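Local coordinates for protein yjcS (Bacillus subtilis, PDB 1Q8B) that is of unknown function but belongs to the antibiotic biosynthesis monooxygenase family of the dimeric alpha-beta barrel clan and may be an enzyme, at residues 17-23 with 92-98. Numbering follows the deposited sequence.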
ATOM      1  N   THR A  17       0.410  11.332 -12.803  1.00 16.84           N
ATOM      2  CA  THR A  17      -0.460  12.501 -12.806  1.00 16.56           C
ATOM      3  C   THR A  17      -1.846  11.889 -12.815  1.00 16.18           C
ATOM      4  O   THR A  17      -2.158  11.055 -13.666  1.00 15.55           O
ATOM      5  CB  THR A  17      -0.289  13.379 -14.056  1.00 17.12           C
ATOM      6  OG1 THR A  17       1.021  13.943 -14.056  1.00 16.36           O
ATOM      7  CG2 THR A  17      -1.314  14.520 -14.057  1.00 16.27           C
ATOM      8  N   ALA A  18      -2.675  12.285 -11.860  1.00 15.79           N
ATOM      9  CA  ALA A  18      -4.009  11.727 -11.788  1.00 16.38           C
ATOM     10  C   ALA A  18      -5.039  12.790 -11.475  1.00 17.03           C
ATOM     11  O   ALA A  18      -4.747  13.788 -10.818  1.00 17.56           O
ATOM     12  CB  ALA A  18      -4.053  10.632 -10.727  1.00 15.67           C
ATOM     13  N   CYS A  19      -6.248  12.571 -11.966  1.00 17.65           N
ATOM     14  CA  CYS A  19      -7.344  13.481 -11.718  1.00 18.39           C
ATOM     15  C   CYS A  19      -8.377  12.673 -10.971  1.00 18.87           C
ATOM     16  O   CYS A  19      -8.821  11.632 -11.459  1.00 18.84           O
ATOM     17  CB  CYS A  19      -7.949  13.990 -13.025  1.00 19.06           C
ATOM     18  SG  CYS A  19      -9.321  15.159 -12.761  1.00 21.90           S
ATOM     19  N   LEU A  20      -8.743  13.147  -9.786  1.00 18.93           N
ATOM     20  CA  LEU A  20      -9.732  12.475  -8.964  1.00 19.49           C
ATOM     21  C   LEU A  20     -11.092  13.149  -9.071  1.00 20.28           C
ATOM     22  O   LEU A  20     -11.196  14.378  -9.089  1.00 19.92           O
ATOM     23  CB  LEU A  20      -9.320  12.491  -7.490  1.00 19.13           C
ATOM     24  CG  LEU A  20      -7.967  11.944  -7.041  1.00 20.19           C
ATOM     25  CD1 LEU A  20      -7.932  11.929  -5.523  1.00 18.63           C
ATOM     26  CD2 LEU A  20      -7.753  10.543  -7.581  1.00 20.45           C
ATOM     27  N   LYS A  21     -12.137  12.338  -9.140  1.00 21.02           N
ATOM     28  CA  LYS A  21     -13.487  12.861  -9.182  1.00 21.68           C
ATOM     29  C   LYS A  21     -14.009  12.774  -7.743  1.00 21.41           C
ATOM     30  O   LYS A  21     -13.931  11.714  -7.121  1.00 20.75           O
ATOM     31  CB  LYS A  21     -14.356  12.011 -10.111  1.00 23.20           C
ATOM     32  CG  LYS A  21     -15.746  12.582 -10.322  1.00 25.39           C
ATOM     33  CD  LYS A  21     -16.674  11.560 -10.925  1.00 26.78           C
ATOM     34  CE  LYS A  21     -18.093  12.079 -10.916  1.00 28.87           C
ATOM     35  NZ  LYS A  21     -19.048  11.022 -11.336  1.00 30.99           N
ATOM     36  N   ILE A  22     -14.505  13.884  -7.200  1.00 21.05           N
ATOM     37  CA  ILE A  22     -15.042  13.865  -5.838  1.00 21.64           C
ATOM     38  C   ILE A  22     -16.469  13.325  -5.897  1.00 22.61           C
ATOM     39  O   ILE A  22     -17.322  13.872  -6.594  1.00 22.37           O
ATOM     40  CB  ILE A  22     -15.083  15.281  -5.202  1.00 21.22           C
ATOM     41  CG1 ILE A  22     -13.672  15.845  -5.065  1.00 20.83           C
ATOM     42  CG2 ILE A  22     -15.724  15.218  -3.823  1.00 20.34           C
ATOM     43  CD1 ILE A  22     -13.640  17.315  -4.706  1.00 20.57           C
ATOM     44  N   ILE A  23     -16.719  12.239  -5.176  1.00 24.22           N
ATOM     45  CA  ILE A  23     -18.045  11.634  -5.149  1.00 25.38           C
ATOM     46  C   ILE A  23     -18.735  11.935  -3.823  1.00 26.57           C
ATOM     47  O   ILE A  23     -19.891  11.574  -3.613  1.00 27.31           O
ATOM     48  CB  ILE A  23     -17.959  10.109  -5.375  1.00 25.40           C
ATOM     49  CG1 ILE A  23     -17.045   9.467  -4.327  1.00 25.13           C
ATOM     50  CG2 ILE A  23     -17.442   9.832  -6.787  1.00 24.93           C
ATOM     51  CD1 ILE A  23     -16.836   7.968  -4.524  1.00 25.39           C
ATOM     52  N   LEU A  92     -14.089   9.623  -0.422  1.00 23.56           N
ATOM     53  CA  LEU A  92     -14.315  10.984  -0.887  1.00 23.05           C
ATOM     54  C   LEU A  92     -14.152  11.117  -2.392  1.00 22.78           C
ATOM     55  O   LEU A  92     -14.751  11.996  -3.012  1.00 22.93           O
ATOM     56  CB  LEU A  92     -13.336  11.929  -0.198  1.00 22.68           C
ATOM     57  CG  LEU A  92     -13.381  11.945   1.332  1.00 23.02           C
ATOM     58  CD1 LEU A  92     -12.159  12.681   1.883  1.00 22.42           C
ATOM     59  CD2 LEU A  92     -14.688  12.593   1.786  1.00 22.88           C
ATOM     60  N   THR A  93     -13.350  10.233  -2.977  1.00 22.32           N
ATOM     61  CA  THR A  93     -13.068  10.284  -4.408  1.00 22.00           C
ATOM     62  C   THR A  93     -12.939   8.915  -5.075  1.00 22.01           C
ATOM     63  O   THR A  93     -13.038   7.869  -4.438  1.00 22.01           O
ATOM     64  CB  THR A  93     -11.713  10.991  -4.672  1.00 21.97           C
ATOM     65  OG1 THR A  93     -10.667  10.249  -4.023  1.00 21.74           O
ATOM     66  CG2 THR A  93     -11.713  12.414  -4.133  1.00 21.17           C
ATOM     67  N   GLU A  94     -12.714   8.968  -6.381  1.00 21.90           N
ATOM     68  CA  GLU A  94     -12.454   7.806  -7.217  1.00 21.85           C
ATOM     69  C   GLU A  94     -11.604   8.410  -8.332  1.00 21.79           C
ATOM     70  O   GLU A  94     -11.739   9.598  -8.636  1.00 20.94           O
ATOM     71  CB  GLU A  94     -13.747   7.167  -7.762  1.00 21.84           C
ATOM     72  CG  GLU A  94     -14.642   8.039  -8.606  1.00 22.23           C
ATOM     73  CD  GLU A  94     -15.875   7.290  -9.082  1.00 22.51           C
ATOM     74  OE1 GLU A  94     -16.376   6.421  -8.337  1.00 24.25           O
ATOM     75  OE2 GLU A  94     -16.360   7.575 -10.193  1.00 22.32           O
ATOM     76  N   VAL A  95     -10.699   7.623  -8.905  1.00 21.57           N
ATOM     77  CA  VAL A  95      -9.839   8.122  -9.974  1.00 21.55           C
ATOM     78  C   VAL A  95     -10.601   8.176 -11.293  1.00 22.10           C
ATOM     79  O   VAL A  95     -11.201   7.189 -11.710  1.00 22.11           O
ATOM     80  CB  VAL A  95      -8.589   7.226 -10.151  1.00 21.37           C
ATOM     81  CG1 VAL A  95      -7.741   7.728 -11.308  1.00 20.97           C
ATOM     82  CG2 VAL A  95      -7.779   7.218  -8.874  1.00 20.94           C
ATOM     83  N   GLU A  96     -10.585   9.338 -11.938  1.00 22.72           N
ATOM     84  CA  GLU A  96     -11.265   9.515 -13.214  1.00 24.08           C
ATOM     85  C   GLU A  96     -10.297   9.115 -14.325  1.00 24.09           C
ATOM     86  O   GLU A  96     -10.659   8.386 -15.246  1.00 24.13           O
ATOM     87  CB  GLU A  96     -11.711  10.968 -13.388  1.00 25.83           C
ATOM     88  CG  GLU A  96     -12.717  11.150 -14.506  1.00 29.32           C
ATOM     89  CD  GLU A  96     -13.267  12.557 -14.572  1.00 31.68           C
ATOM     90  OE1 GLU A  96     -12.540  13.468 -15.030  1.00 33.40           O
ATOM     91  OE2 GLU A  96     -14.430  12.753 -14.157  1.00 33.51           O
ATOM     92  N   TRP A  97      -9.065   9.606 -14.244  1.00 23.87           N
ATOM     93  CA  TRP A  97      -8.049   9.231 -15.219  1.00 24.09           C
ATOM     94  C   TRP A  97      -6.671   9.298 -14.576  1.00 23.90           C
ATOM     95  O   TRP A  97      -6.461  10.021 -13.603  1.00 22.43           O
ATOM     96  CB  TRP A  97      -8.114  10.098 -16.489  1.00 24.74           C
ATOM     97  CG  TRP A  97      -7.917  11.568 -16.301  1.00 25.71           C
ATOM     98  CD1 TRP A  97      -8.892  12.525 -16.225  1.00 26.40           C
ATOM     99  CD2 TRP A  97      -6.667  12.260 -16.208  1.00 26.01           C
ATOM    100  NE1 TRP A  97      -8.322  13.774 -16.095  1.00 26.75           N
ATOM    101  CE2 TRP A  97      -6.958  13.637 -16.081  1.00 26.49           C
ATOM    102  CE3 TRP A  97      -5.326  11.847 -16.220  1.00 26.36           C
ATOM    103  CZ2 TRP A  97      -5.956  14.608 -15.965  1.00 26.71           C
ATOM    104  CZ3 TRP A  97      -4.331  12.808 -16.105  1.00 27.19           C
ATOM    105  CH2 TRP A  97      -4.652  14.178 -15.979  1.00 27.11           C
ATOM    106  N   LEU A  98      -5.740   8.522 -15.117  1.00 23.97           N
ATOM    107  CA  LEU A  98      -4.397   8.475 -14.578  1.00 25.22           C
ATOM    108  C   LEU A  98      -3.365   8.084 -15.627  1.00 26.07           C
ATOM    109  O   LEU A  98      -3.595   7.197 -16.442  1.00 25.59           O
ATOM    110  CB  LEU A  98      -4.362   7.488 -13.402  1.00 25.54           C
ATOM    111  CG  LEU A  98      -3.032   7.220 -12.694  1.00 26.45           C
ATOM    112  CD1 LEU A  98      -3.305   6.624 -11.325  1.00 26.60           C
ATOM    113  CD2 LEU A  98      -2.162   6.282 -13.533  1.00 27.11           C
TER
HETATM  114  O   HOH W   1     -19.425   8.720 -10.169  1.00 49.87           O
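Strand 93-103, outermost within this chain in the four-stranded antiparallel sheet of a ferredoxin-like fold, pairs with strand 13-22. Leu92 opens the pairing through its backbone, its O accepting from Ile23 N at 2.9 Å. Thr93, beta-branched and so at ease in a strand, lies opposite Ile22 and sets its OG1 3.5 Å from Leu20 CD1; helix 28-42 covers all three. Glu94 forms two backbone hydrogen bonds with Lys21 (Lys21 N to Glu94 O 2.8 Å, Glu94 N to Lys21 O 3.1 Å); on the other face, where long charged side chains suit the exposure, one water joins Lys21 NZ to Glu94 OE2. Beta-branched Val95 returns to the face of Leu20, its CG2 3.6 Å from Leu20 CD2. At Glu96 a classic bulge inserts one residue: Cys19 O accepts from Glu96 N at 2.9 Å and, weakly, from Trp97 N at 3.5 Å. Trp97 O accepts a hydrogen bond from Cys19 N at 3.0 Å, and its indole covers the small Cys19, whose CB makes a CH-pi contact 3.4 Å from the five-membered ring centroid. Small Ala18 leaves room for Leu98, whose CG lies 4.1 Å from Ala18 CB. Backbone bonds thus preserve pairing across the bulge, between a largely apolar face and one carrying charges and indole.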